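Local coordinates for putative hydrolase (PDB 3LHO), which probably works as an Fe(2+)-dependent dioxygenase of the 2-oxoadipate dioxygenase/decarboxylase family, and carries a nickel ion at its metal site in this crystal, at residues Tyr17-Thr21 with Ser231-Glu235; Leu44-Asn48 with Tyr152-Val156; Asn53-Ala58 with Phe95-Leu99; Phe61-Tyr66 with Gln91-Ile96; Asp137-Tyr143 with Phe222-Val227. One frame throughout, in Å; residues are numbered along the deposited sequence.

Contact 1 of 5, residues Tyr17-Thr21 with Ser231-Glu235; sequences YIKMT and SCFYE. With NI (nickel (II) ion), chain B.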
# COMPACT_ATOMS: atom_id res chain seq x y z
N TYR A 17 -2.15 -4.56 -9.20
CA TYR A 17 -1.34 -3.38 -8.93
C TYR A 17 -0.58 -2.81 -10.12
O TYR A 17 -0.54 -1.57 -10.28
CB TYR A 17 -0.34 -3.77 -7.84
CG TYR A 17 0.77 -2.77 -7.48
CD1 TYR A 17 0.47 -1.60 -6.78
CD2 TYR A 17 2.10 -3.07 -7.74
CE1 TYR A 17 1.47 -0.70 -6.38
CE2 TYR A 17 3.13 -2.20 -7.34
CZ TYR A 17 2.82 -1.02 -6.68
OH TYR A 17 3.84 -0.20 -6.27
N ILE A 18 0.03 -3.68 -10.93
CA ILE A 18 0.81 -3.22 -12.09
C ILE A 18 -0.06 -2.61 -13.19
O ILE A 18 0.42 -1.82 -13.98
CB ILE A 18 1.78 -4.31 -12.70
CG1 ILE A 18 1.02 -5.52 -13.25
CG2 ILE A 18 2.87 -4.72 -11.70
CD1 ILE A 18 1.95 -6.54 -14.00
N LYS A 19 -1.36 -2.93 -13.21
CA LYS A 19 -2.28 -2.26 -14.09
C LYS A 19 -2.36 -0.78 -13.78
O LYS A 19 -2.50 0.01 -14.69
CB LYS A 19 -3.68 -2.88 -14.04
CG LYS A 19 -3.74 -4.31 -14.49
CD LYS A 19 -5.16 -4.86 -14.26
CE LYS A 19 -5.24 -6.33 -14.59
NZ LYS A 19 -6.61 -6.82 -14.26
N MSE A 20 -2.32 -0.41 -12.49
CA MSE A 20 -2.30 0.97 -12.06
C MSE A 20 -0.90 1.53 -12.13
O MSE A 20 -0.74 2.73 -12.27
CB MSE A 20 -2.69 1.11 -10.58
CG MSE A 20 -4.15 0.94 -10.32
SE MSE A 20 -4.47 1.20 -8.49
CE MSE A 20 -3.65 -0.40 -7.78
N THR A 21 0.10 0.65 -12.03
CA THR A 21 1.49 1.06 -11.73
C THR A 21 2.49 0.38 -12.72
O THR A 21 3.31 -0.46 -12.32
CB THR A 21 1.85 0.69 -10.27
OG1 THR A 21 0.70 0.90 -9.44
CG2 THR A 21 3.01 1.54 -9.75
N SER A 231 -1.96 7.29 -9.33
CA SER A 231 -2.40 5.97 -8.89
C SER A 231 -1.49 5.55 -7.73
O SER A 231 -1.77 5.89 -6.58
CB SER A 231 -2.40 4.98 -10.07
OG SER A 231 -1.14 5.01 -10.73
N CYS A 232 -0.41 4.84 -8.03
CA CYS A 232 0.52 4.35 -7.00
C CYS A 232 1.97 4.60 -7.38
O CYS A 232 2.31 4.65 -8.57
CB CYS A 232 0.41 2.84 -6.86
SG CYS A 232 -1.27 2.19 -6.63
N PHE A 233 2.81 4.74 -6.36
CA PHE A 233 4.24 4.58 -6.50
C PHE A 233 4.69 3.13 -6.16
O PHE A 233 3.91 2.35 -5.61
CB PHE A 233 5.00 5.57 -5.61
CG PHE A 233 4.60 5.54 -4.16
CD1 PHE A 233 5.02 4.49 -3.33
CD2 PHE A 233 3.84 6.56 -3.60
CE1 PHE A 233 4.66 4.45 -1.98
CE2 PHE A 233 3.49 6.54 -2.27
CZ PHE A 233 3.91 5.47 -1.45
N TYR A 234 5.94 2.83 -6.54
CA TYR A 234 6.69 1.64 -6.15
C TYR A 234 7.78 2.14 -5.18
O TYR A 234 8.44 3.13 -5.46
CB TYR A 234 7.33 1.07 -7.40
CG TYR A 234 7.82 -0.36 -7.44
CD1 TYR A 234 7.19 -1.40 -6.74
CD2 TYR A 234 8.91 -0.69 -8.26
CE1 TYR A 234 7.66 -2.73 -6.83
CE2 TYR A 234 9.35 -2.01 -8.37
CZ TYR A 234 8.71 -3.02 -7.67
OH TYR A 234 9.18 -4.31 -7.80
N GLU A 235 7.94 1.43 -4.08
CA GLU A 235 8.78 1.84 -2.96
C GLU A 235 9.96 0.85 -2.76
O GLU A 235 9.91 -0.27 -3.26
CB GLU A 235 7.92 1.89 -1.72
CG GLU A 235 8.52 2.59 -0.50
CD GLU A 235 7.47 2.76 0.62
OE1 GLU A 235 7.18 1.76 1.31
OE2 GLU A 235 6.93 3.89 0.80
NI NI B . 5.42 1.50 2.55
O HOH W 1 5.20 3.89 2.79
O HOH W 2 6.45 2.10 4.20
O HOH W 3 3.96 1.66 4.30
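A helix end can be held by a loop through a few well-placed rotamers, and here the last turn of helix 6-20 meets the irregular run S231-Y234, which leads into strand 235-239 at E235. Y17 takes a t rotamer (chi1 172°), which carries its ring across to the loop: Y17 OH donates to F233 O at 2.6 Å, close to the plane of the ring, at its edge. Y17 CE1 touches C232 CB at 3.7 Å, and C232 SG lies 5.1 Å from the Y17 ring centroid, an oblique sulfur-aromatic contact. At the end of the helix, M20 O accepts from S231 OG at 2.8 Å, S231 being p. Selenomethionine M20 folds back at its end (chi3 -71°), bringing M20 CE within 3.7 Å of C232 SG. T21 OG1 bonds back to Y17 O at 2.9 Å while lying 3.2 Å from C232 CB, so C232 touches Y17, M20 and T21. E235 extends t,t away from the helix to place E235 OE1 2.2 Å from NI. H41 and H165 supply the other protein ligands, and E235 OE2 accepts from water 1 at 2.6 Å. Each cross-segment hydrogen bond thus satisfies a main-chain carbonyl inside a buried junction, tying the helix to the loop that leads directly into a metal ligand.

Contact 2 of 5, residues Leu44-Asn48 with Tyr152-Val156; sequences LRTFN and YAAWV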
# COMPACT_ATOMS: atom_id res chain seq x y z
N LEU A 44 -2.02 -1.76 2.44
CA LEU A 44 -3.45 -1.68 2.11
C LEU A 44 -4.13 -0.64 2.98
O LEU A 44 -3.63 -0.32 4.06
CB LEU A 44 -4.10 -3.06 2.31
CG LEU A 44 -3.51 -4.26 1.60
CD1 LEU A 44 -4.23 -5.55 2.12
CD2 LEU A 44 -3.66 -4.18 0.06
N ARG A 45 -5.27 -0.12 2.52
CA ARG A 45 -5.96 0.99 3.19
C ARG A 45 -7.43 0.68 3.32
O ARG A 45 -7.98 0.01 2.48
CB ARG A 45 -5.87 2.22 2.32
CG ARG A 45 -4.44 2.73 2.16
CD ARG A 45 -4.44 3.96 1.32
NE ARG A 45 -3.18 4.66 1.44
CZ ARG A 45 -2.90 5.86 0.93
NH1 ARG A 45 -3.79 6.53 0.23
NH2 ARG A 45 -1.69 6.40 1.15
N THR A 46 -8.10 1.22 4.32
CA THR A 46 -9.56 1.08 4.42
C THR A 46 -10.07 2.12 5.40
O THR A 46 -9.30 3.03 5.78
CB THR A 46 -9.99 -0.34 4.83
OG1 THR A 46 -11.41 -0.50 4.64
CG2 THR A 46 -9.62 -0.63 6.28
N PHE A 47 -11.36 2.05 5.73
CA PHE A 47 -11.97 2.91 6.77
C PHE A 47 -12.36 2.10 7.98
O PHE A 47 -12.60 0.91 7.87
CB PHE A 47 -13.23 3.58 6.22
CG PHE A 47 -13.01 4.37 4.97
CD1 PHE A 47 -12.42 5.59 5.01
CD2 PHE A 47 -13.42 3.89 3.74
CE1 PHE A 47 -12.22 6.34 3.86
CE2 PHE A 47 -13.22 4.62 2.60
CZ PHE A 47 -12.61 5.85 2.66
N ASN A 48 -12.49 2.75 9.15
CA ASN A 48 -12.92 2.04 10.36
C ASN A 48 -14.47 1.81 10.43
O ASN A 48 -15.15 2.07 11.44
CB ASN A 48 -12.40 2.79 11.60
CG ASN A 48 -13.13 4.09 11.80
OD1 ASN A 48 -13.71 4.65 10.84
ND2 ASN A 48 -13.18 4.54 13.02
N TYR A 152 -5.83 10.48 1.75
CA TYR A 152 -6.04 9.05 1.99
C TYR A 152 -7.45 8.62 1.66
O TYR A 152 -7.66 7.68 0.85
CB TYR A 152 -5.73 8.77 3.47
CG TYR A 152 -5.78 7.33 3.92
CD1 TYR A 152 -7.01 6.65 4.05
CD2 TYR A 152 -4.60 6.67 4.32
CE1 TYR A 152 -7.07 5.34 4.54
CE2 TYR A 152 -4.66 5.34 4.77
CZ TYR A 152 -5.91 4.68 4.87
OH TYR A 152 -6.02 3.35 5.34
N ALA A 153 -8.43 9.31 2.26
CA ALA A 153 -9.85 9.04 1.98
C ALA A 153 -10.17 9.16 0.50
O ALA A 153 -10.86 8.28 -0.08
CB ALA A 153 -10.78 10.00 2.81
N ALA A 154 -9.64 10.21 -0.15
CA ALA A 154 -9.94 10.41 -1.60
C ALA A 154 -9.39 9.28 -2.48
O ALA A 154 -10.08 8.76 -3.41
CB ALA A 154 -9.38 11.78 -2.06
N TRP A 155 -8.18 8.83 -2.15
CA TRP A 155 -7.54 7.74 -2.83
C TRP A 155 -8.38 6.49 -2.73
O TRP A 155 -8.63 5.84 -3.73
CB TRP A 155 -6.12 7.47 -2.28
CG TRP A 155 -5.33 6.52 -3.11
CD1 TRP A 155 -4.46 6.83 -4.14
CD2 TRP A 155 -5.32 5.08 -3.01
NE1 TRP A 155 -3.93 5.68 -4.67
CE2 TRP A 155 -4.43 4.59 -3.98
CE3 TRP A 155 -5.95 4.15 -2.13
CZ2 TRP A 155 -4.18 3.22 -4.15
CZ3 TRP A 155 -5.70 2.81 -2.29
CH2 TRP A 155 -4.81 2.34 -3.28
N VAL A 156 -8.80 6.15 -1.52
CA VAL A 156 -9.63 4.96 -1.35
C VAL A 156 -10.96 5.13 -2.09
O VAL A 156 -11.40 4.21 -2.78
CB VAL A 156 -9.90 4.61 0.13
CG1 VAL A 156 -10.85 3.43 0.17
CG2 VAL A 156 -8.63 4.27 0.85
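This is a buried strand-on-helix contact near the middle of the protein: the end of strand 39-47 runs almost at right angles to helix 151-159, with segment axes 8.8 Å apart at an angle of 99°. R45 does much of the joining. Its extended side chain (m,t,t) lies along Y152, with the guanidinium stacked on the ring at 16° between planes and 4.6 Å between centres, and R45 CD sits 4.0 Å above the Y152 ring centroid as a CH-pi contact. R45 NH1 also reaches W155 CB at 3.6 Å. Strand 39-47 carries H41 in the mixed sheet holding the metal ligands, consistent with the glyoxalase clan; helix 151-159 crosses the face to which R45 points, opposite helix 54-62. The Y152 hydroxyl serves two strands: T46 N donates to Y152 OH at 3.1 Å, and Y152 OH is also hydrogen-bonded to S97 OG of the adjacent strand 93-99. Farther along, F47 CE2 meets V156 CG1 at 3.6 Å, and F47 CE1 approaches A153 CB at 4.1 Å.

Contact 3 of 5, residues Asn53-Ala58 with Phe95-Leu99; sequences NLSVLA and FISEL
Helix 54-58 lies over strand 95-99 with nearly opposed directions: the segment axes are 8.5 Å apart at closest and their N-to-C directions differ by 153°. Along the extended strand, side chains alternate, and those of I96 and E98 point to the helix. I96 (m,t; phi/psi -127/121) is the apolar centre, its CG2 lying 3.9 Å from L54 CG and 4.1 Å from L57 CD2, and its CD1 3.9 Å from A58 CB; L54 is t,t and L57 m,p. Such a helix on a strand belongs to a beta-alpha-beta-beta-beta module, here strand 39-47, helix 54-62, then strands 67-74, 79-85 and 93-99, consistent with the glyoxalase clan. S97 turns its CB away, and its OG bonds to Y152 OH. E98 (p,t) sits opposite L54, with CA atoms 5.9 Å apart; E98 OE1 accepts from L54 N at 2.8 Å and 166°. N53, phi/psi -72/175 and chi1 p, is the N-cap: N53 OD1 takes V56 N at 3.1 Å and, weakly, S55 N at 3.0 Å.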
# COMPACT_ATOMS: atom_id res chain seq x y z
N ASN A 53 -13.44 -3.00 7.90
CA ASN A 53 -12.41 -2.46 8.79
C ASN A 53 -11.07 -3.22 8.70
O ASN A 53 -10.93 -4.16 7.95
CB ASN A 53 -12.95 -2.32 10.22
CG ASN A 53 -13.12 -3.60 10.92
OD1 ASN A 53 -12.56 -4.64 10.53
ND2 ASN A 53 -13.86 -3.56 12.03
N LEU A 54 -10.07 -2.71 9.41
CA LEU A 54 -8.73 -3.29 9.39
C LEU A 54 -8.80 -4.85 9.54
O LEU A 54 -8.19 -5.58 8.74
CB LEU A 54 -7.89 -2.63 10.51
CG LEU A 54 -6.37 -2.65 10.33
CD1 LEU A 54 -5.74 -1.72 11.33
CD2 LEU A 54 -5.85 -4.09 10.48
N SER A 55 -9.63 -5.33 10.47
CA SER A 55 -9.70 -6.72 10.86
C SER A 55 -10.25 -7.53 9.70
O SER A 55 -9.83 -8.64 9.48
CB SER A 55 -10.56 -6.91 12.09
OG SER A 55 -9.92 -6.20 13.17
N VAL A 56 -11.16 -6.93 8.94
CA VAL A 56 -11.75 -7.64 7.78
C VAL A 56 -10.70 -7.92 6.68
O VAL A 56 -10.65 -9.04 6.07
CB VAL A 56 -12.89 -6.83 7.21
CG1 VAL A 56 -13.41 -7.46 5.92
CG2 VAL A 56 -14.02 -6.74 8.25
N LEU A 57 -9.89 -6.90 6.38
CA LEU A 57 -8.82 -7.06 5.41
C LEU A 57 -7.78 -8.02 5.96
O LEU A 57 -7.26 -8.84 5.22
CB LEU A 57 -8.15 -5.72 5.08
CG LEU A 57 -8.84 -4.84 4.01
CD1 LEU A 57 -10.19 -4.26 4.44
CD2 LEU A 57 -7.92 -3.72 3.53
N ALA A 58 -7.44 -7.89 7.24
CA ALA A 58 -6.39 -8.71 7.84
C ALA A 58 -6.67 -10.22 7.78
O ALA A 58 -5.73 -11.02 7.66
CB ALA A 58 -6.13 -8.27 9.31
N PHE A 95 1.21 -4.40 5.78
CA PHE A 95 0.87 -3.21 6.52
C PHE A 95 -0.56 -2.81 6.12
O PHE A 95 -0.84 -2.61 4.91
CB PHE A 95 1.84 -2.12 6.13
CG PHE A 95 1.68 -0.87 6.94
CD1 PHE A 95 2.24 -0.76 8.21
CD2 PHE A 95 0.94 0.21 6.41
CE1 PHE A 95 2.08 0.43 8.97
CE2 PHE A 95 0.77 1.38 7.13
CZ PHE A 95 1.34 1.50 8.43
N ILE A 96 -1.44 -2.73 7.12
CA ILE A 96 -2.86 -2.41 6.89
C ILE A 96 -3.24 -1.25 7.78
O ILE A 96 -3.07 -1.27 9.01
CB ILE A 96 -3.83 -3.60 7.05
CG1 ILE A 96 -3.36 -4.86 6.33
CG2 ILE A 96 -5.27 -3.17 6.60
CD1 ILE A 96 -4.32 -6.11 6.58
N SER A 97 -3.70 -0.16 7.15
CA SER A 97 -4.15 1.00 7.94
C SER A 97 -5.65 1.24 7.70
O SER A 97 -6.24 0.69 6.77
CB SER A 97 -3.32 2.22 7.60
OG SER A 97 -3.53 2.67 6.26
N GLU A 98 -6.27 1.99 8.61
CA GLU A 98 -7.66 2.40 8.44
C GLU A 98 -7.82 3.83 8.90
O GLU A 98 -7.32 4.19 9.92
CB GLU A 98 -8.66 1.51 9.19
CG GLU A 98 -8.59 1.55 10.66
CD GLU A 98 -9.59 0.61 11.33
OE1 GLU A 98 -10.29 -0.23 10.69
OE2 GLU A 98 -9.63 0.67 12.54
N LEU A 99 -8.56 4.60 8.12
CA LEU A 99 -8.85 5.98 8.46
C LEU A 99 -9.92 6.03 9.55
O LEU A 99 -10.92 5.32 9.51
CB LEU A 99 -9.34 6.73 7.20
CG LEU A 99 -9.48 8.27 7.29
CD1 LEU A 99 -8.13 8.96 7.29
CD2 LEU A 99 -10.31 8.75 6.09

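Contact 4 of 5, residues Phe61-Tyr66 with Gln91-Ile96; sequences FTSIGY and QPKVFI
V94 is the apolar centre, packed against the neighbouring rings of F61 and Y66 where the later part of helix 54-62 meets the start of strand 93-99 in the beta-alpha-beta-beta-beta module. V94 (chi1 t; phi/psi -120/116) sets CG1 over the face of F61, 3.8 Å from the ring centroid and 4° off its normal, a CH-pi contact, while V94 CG2 lies 3.7 Å from F61 CD2 and 3.5 Å from Y66 CE2. F61 is m with chi2 89°; its CA is 8.1 Å from that of V94, and F61 CD1 reaches I96 CD1 at 4.2 Å. A type I turn runs from T62 to G65, whose phi/psi of 111/-7 would jam a side chain against the preceding carbonyl, and Y66 N bonds back to F61 O at 3.1 Å. This brings Y66 (m, chi2 82°) beside F61. L9 of helix 6-20 touches F61, and F10 touches Y66. At the polar edge, Y66 OH sits 3.5 Å from Q91 CB and donates a 2.6 Å hydrogen bond to P92 O.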
# COMPACT_ATOMS: atom_id res chain seq x y z
N PHE A 61 -5.10 -12.45 5.36
CA PHE A 61 -3.71 -12.82 5.59
C PHE A 61 -3.55 -13.75 6.81
O PHE A 61 -2.76 -14.72 6.76
CB PHE A 61 -2.90 -11.55 5.74
CG PHE A 61 -2.94 -10.66 4.52
CD1 PHE A 61 -3.92 -9.69 4.37
CD2 PHE A 61 -2.02 -10.83 3.51
CE1 PHE A 61 -3.96 -8.89 3.26
CE2 PHE A 61 -2.03 -10.04 2.39
CZ PHE A 61 -3.00 -9.07 2.24
N THR A 62 -4.26 -13.48 7.90
CA THR A 62 -4.14 -14.32 9.10
C THR A 62 -4.68 -15.72 8.83
O THR A 62 -4.22 -16.68 9.42
CB THR A 62 -4.84 -13.72 10.30
OG1 THR A 62 -6.23 -13.54 9.99
CG2 THR A 62 -4.17 -12.42 10.71
N SER A 63 -5.58 -15.84 7.85
CA SER A 63 -6.10 -17.15 7.50
C SER A 63 -5.08 -18.06 6.80
O SER A 63 -5.29 -19.26 6.73
CB SER A 63 -7.32 -16.96 6.63
OG SER A 63 -6.92 -16.49 5.36
N ILE A 64 -3.99 -17.49 6.27
CA ILE A 64 -2.96 -18.26 5.58
C ILE A 64 -1.58 -18.11 6.26
O ILE A 64 -0.53 -18.21 5.60
CB ILE A 64 -2.86 -17.87 4.09
CG1 ILE A 64 -2.61 -16.35 3.91
CG2 ILE A 64 -4.14 -18.29 3.34
CD1 ILE A 64 -2.37 -15.95 2.51
N GLY A 65 -1.59 -17.80 7.55
CA GLY A 65 -0.38 -17.85 8.36
C GLY A 65 0.24 -16.57 8.87
O GLY A 65 1.17 -16.65 9.65
N TYR A 66 -0.25 -15.40 8.45
CA TYR A 66 0.28 -14.16 8.99
C TYR A 66 -0.09 -13.99 10.44
O TYR A 66 -1.16 -14.37 10.89
CB TYR A 66 -0.18 -12.94 8.15
CG TYR A 66 0.63 -12.73 6.90
CD1 TYR A 66 0.39 -13.46 5.71
CD2 TYR A 66 1.69 -11.84 6.89
CE1 TYR A 66 1.21 -13.25 4.55
CE2 TYR A 66 2.48 -11.62 5.76
CZ TYR A 66 2.27 -12.34 4.60
OH TYR A 66 3.13 -12.09 3.53
N GLN A 91 8.32 -13.90 2.34
CA GLN A 91 7.02 -13.29 2.15
C GLN A 91 7.04 -11.87 2.68
O GLN A 91 7.74 -11.56 3.63
CB GLN A 91 5.91 -14.15 2.78
CG GLN A 91 5.76 -15.57 2.20
CD GLN A 91 5.42 -15.57 0.74
OE1 GLN A 91 4.89 -14.59 0.20
NE2 GLN A 91 5.74 -16.65 0.07
N PRO A 92 6.31 -10.98 2.01
CA PRO A 92 6.32 -9.61 2.46
C PRO A 92 5.64 -9.42 3.82
O PRO A 92 4.69 -10.14 4.16
CB PRO A 92 5.53 -8.89 1.35
CG PRO A 92 4.75 -9.93 0.66
CD PRO A 92 5.57 -11.16 0.75
N LYS A 93 6.06 -8.43 4.59
CA LYS A 93 5.23 -7.94 5.63
C LYS A 93 4.00 -7.29 5.01
O LYS A 93 4.06 -6.77 3.92
CB LYS A 93 5.95 -6.88 6.50
CG LYS A 93 7.22 -7.37 7.16
CD LYS A 93 7.84 -6.22 7.94
CE LYS A 93 9.29 -6.44 8.22
NZ LYS A 93 10.06 -6.24 6.97
N VAL A 94 2.92 -7.28 5.77
CA VAL A 94 1.65 -6.72 5.37
C VAL A 94 1.26 -5.59 6.33
O VAL A 94 1.08 -5.79 7.52
CB VAL A 94 0.55 -7.82 5.27
CG1 VAL A 94 -0.83 -7.16 5.00
CG2 VAL A 94 0.96 -8.84 4.21
N PHE A 95 1.21 -4.40 5.78
CA PHE A 95 0.87 -3.21 6.52
C PHE A 95 -0.56 -2.81 6.12
O PHE A 95 -0.84 -2.61 4.91
CB PHE A 95 1.84 -2.12 6.13
CG PHE A 95 1.68 -0.87 6.94
CD1 PHE A 95 2.24 -0.76 8.21
CD2 PHE A 95 0.94 0.21 6.41
CE1 PHE A 95 2.08 0.43 8.97
CE2 PHE A 95 0.77 1.38 7.13
CZ PHE A 95 1.34 1.50 8.43
N ILE A 96 -1.44 -2.73 7.12
CA ILE A 96 -2.86 -2.41 6.89
C ILE A 96 -3.24 -1.25 7.78
O ILE A 96 -3.07 -1.27 9.01
CB ILE A 96 -3.83 -3.60 7.05
CG1 ILE A 96 -3.36 -4.86 6.33
CG2 ILE A 96 -5.27 -3.17 6.60
CD1 ILE A 96 -4.32 -6.11 6.58

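Contact 5 of 5, residues Asp137-Tyr143 with Phe222-Val227; sequences DVDKATY and FTDGDV
Two main-chain donors set the register. T223 N bonds to V138 O at 2.9 Å and 167°, and K140 N to D224 OD1 at 3.0 Å and 153°; the CA atoms of D139 and T223 are 4.9 Å apart. Water 4 accepts from A141 N at 2.9 Å and donates to D224 OD2 at 2.5 Å. D224 (chi1 p) thereby meets the first turn of helix 140-149, whose N-cap is D139 (chi1 p): D139 OD1 accepts from T142 N at 2.9 Å and T142 OG1 at 2.6 Å. A type I turn, F222 to G225, closes a beta-hairpin. At G225 (phi/psi 172/158) a CB would clash with K140 CD, 2.9 Å away. F222 (m) puts CZ 3.6 Å from Y143 CG, over that ring's face, and CD1 3.9 Å from V138 CG1. The hairpin of strands 217-222 and 225-230 rests on the start of helix 140-149 and the loop before it; V138 of that loop touches L115 of helix 106-116, and Y143 touches A154 of helix 151-159.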
# COMPACT_ATOMS: atom_id res chain seq x y z
N ASP A 137 -20.44 3.76 -6.94
CA ASP A 137 -20.49 4.97 -7.76
C ASP A 137 -20.02 6.16 -6.93
O ASP A 137 -20.35 6.28 -5.75
CB ASP A 137 -21.91 5.27 -8.20
CG ASP A 137 -22.42 4.24 -9.16
OD1 ASP A 137 -21.61 3.79 -9.99
OD2 ASP A 137 -23.60 3.85 -9.05
N VAL A 138 -19.25 7.03 -7.56
CA VAL A 138 -18.81 8.24 -6.88
C VAL A 138 -18.68 9.35 -7.91
O VAL A 138 -18.26 9.11 -9.06
CB VAL A 138 -17.52 7.97 -6.09
CG1 VAL A 138 -16.44 7.32 -6.95
CG2 VAL A 138 -17.02 9.25 -5.40
N ASP A 139 -19.07 10.56 -7.51
CA ASP A 139 -18.99 11.73 -8.41
C ASP A 139 -17.81 12.64 -8.05
O ASP A 139 -17.16 12.48 -7.01
CB ASP A 139 -20.31 12.53 -8.47
CG ASP A 139 -20.71 13.18 -7.14
OD1 ASP A 139 -19.93 13.23 -6.17
OD2 ASP A 139 -21.88 13.60 -7.08
N LYS A 140 -17.55 13.62 -8.92
CA LYS A 140 -16.36 14.45 -8.78
C LYS A 140 -16.43 15.31 -7.54
O LYS A 140 -15.41 15.48 -6.87
CB LYS A 140 -16.16 15.33 -10.04
CG LYS A 140 -15.86 14.50 -11.30
CD LYS A 140 -15.47 15.37 -12.50
CE LYS A 140 -16.63 16.03 -13.13
NZ LYS A 140 -16.16 16.98 -14.21
N ALA A 141 -17.62 15.83 -7.22
CA ALA A 141 -17.77 16.73 -6.06
C ALA A 141 -17.51 15.97 -4.78
O ALA A 141 -16.94 16.54 -3.82
CB ALA A 141 -19.20 17.35 -6.03
N THR A 142 -17.91 14.71 -4.75
CA THR A 142 -17.64 13.83 -3.57
C THR A 142 -16.15 13.58 -3.41
O THR A 142 -15.60 13.75 -2.32
CB THR A 142 -18.43 12.52 -3.66
OG1 THR A 142 -19.83 12.82 -3.62
CG2 THR A 142 -18.10 11.60 -2.46
N TYR A 143 -15.49 13.21 -4.51
CA TYR A 143 -14.06 13.08 -4.53
C TYR A 143 -13.36 14.33 -4.01
O TYR A 143 -12.48 14.22 -3.17
CB TYR A 143 -13.56 12.75 -5.93
CG TYR A 143 -12.08 12.66 -6.03
CD1 TYR A 143 -11.39 11.58 -5.51
CD2 TYR A 143 -11.34 13.64 -6.69
CE1 TYR A 143 -9.98 11.48 -5.63
CE2 TYR A 143 -9.93 13.56 -6.79
CZ TYR A 143 -9.26 12.46 -6.27
OH TYR A 143 -7.88 12.36 -6.35
N PHE A 222 -15.54 8.52 -12.81
CA PHE A 222 -16.54 9.08 -11.92
C PHE A 222 -17.88 9.06 -12.64
O PHE A 222 -17.96 8.92 -13.89
CB PHE A 222 -16.15 10.51 -11.49
CG PHE A 222 -14.93 10.56 -10.58
CD1 PHE A 222 -15.00 10.14 -9.27
CD2 PHE A 222 -13.72 11.03 -11.05
CE1 PHE A 222 -13.89 10.15 -8.45
CE2 PHE A 222 -12.61 11.07 -10.24
CZ PHE A 222 -12.69 10.60 -8.92
N THR A 223 -18.95 9.17 -11.87
CA THR A 223 -20.28 9.21 -12.44
C THR A 223 -20.44 10.36 -13.42
O THR A 223 -21.09 10.20 -14.43
CB THR A 223 -21.40 9.22 -11.34
OG1 THR A 223 -21.24 10.34 -10.47
CG2 THR A 223 -21.29 7.95 -10.51
N ASP A 224 -19.81 11.50 -13.16
CA ASP A 224 -19.96 12.64 -14.05
C ASP A 224 -18.67 13.08 -14.73
O ASP A 224 -18.56 14.23 -15.11
CB ASP A 224 -20.58 13.83 -13.27
CG ASP A 224 -19.86 14.15 -11.97
OD1 ASP A 224 -18.87 13.48 -11.62
OD2 ASP A 224 -20.35 15.04 -11.24
N GLY A 225 -17.71 12.18 -14.91
CA GLY A 225 -16.45 12.54 -15.56
C GLY A 225 -15.38 11.46 -15.50
O GLY A 225 -15.44 10.56 -14.67
N ASP A 226 -14.45 11.56 -16.43
CA ASP A 226 -13.28 10.70 -16.53
C ASP A 226 -12.06 11.54 -16.18
O ASP A 226 -11.65 12.41 -16.94
CB ASP A 226 -13.18 10.14 -17.93
CG ASP A 226 -14.44 9.43 -18.35
OD1 ASP A 226 -14.80 8.46 -17.67
OD2 ASP A 226 -15.07 9.89 -19.30
N VAL A 227 -11.52 11.30 -15.01
CA VAL A 227 -10.47 12.13 -14.46
C VAL A 227 -9.16 11.36 -14.30
O VAL A 227 -9.11 10.25 -13.74
CB VAL A 227 -10.90 12.69 -13.12
CG1 VAL A 227 -9.80 13.57 -12.57
CG2 VAL A 227 -12.23 13.49 -13.25
O HOH W 4 -19.75 16.29 -9.11

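Along the chain, contact 1 spans all the others, joining residues near the N-terminus to the approach to the last strand. Contacts 3 and 4 share helix 54-62 and strand 93-99, with centres 11 Å apart, and lie within the span of contact 2, whose strand 39-47 borders strand 93-99 in the mixed sheet. Contact 2 is the junction: it touches contact 3 through Y152 OH and S97 OG, 2.7 Å apart, contact 1 through W155 NE1 and S231 O at 2.9 Å, and contact 5 where A154 meets Y143. Contact 5 is peripheral, its centre 33 Å from contact 4's. Helix 151-159 packs on the sheet, the loop before E235 and helix 140-149, which bears the hairpin.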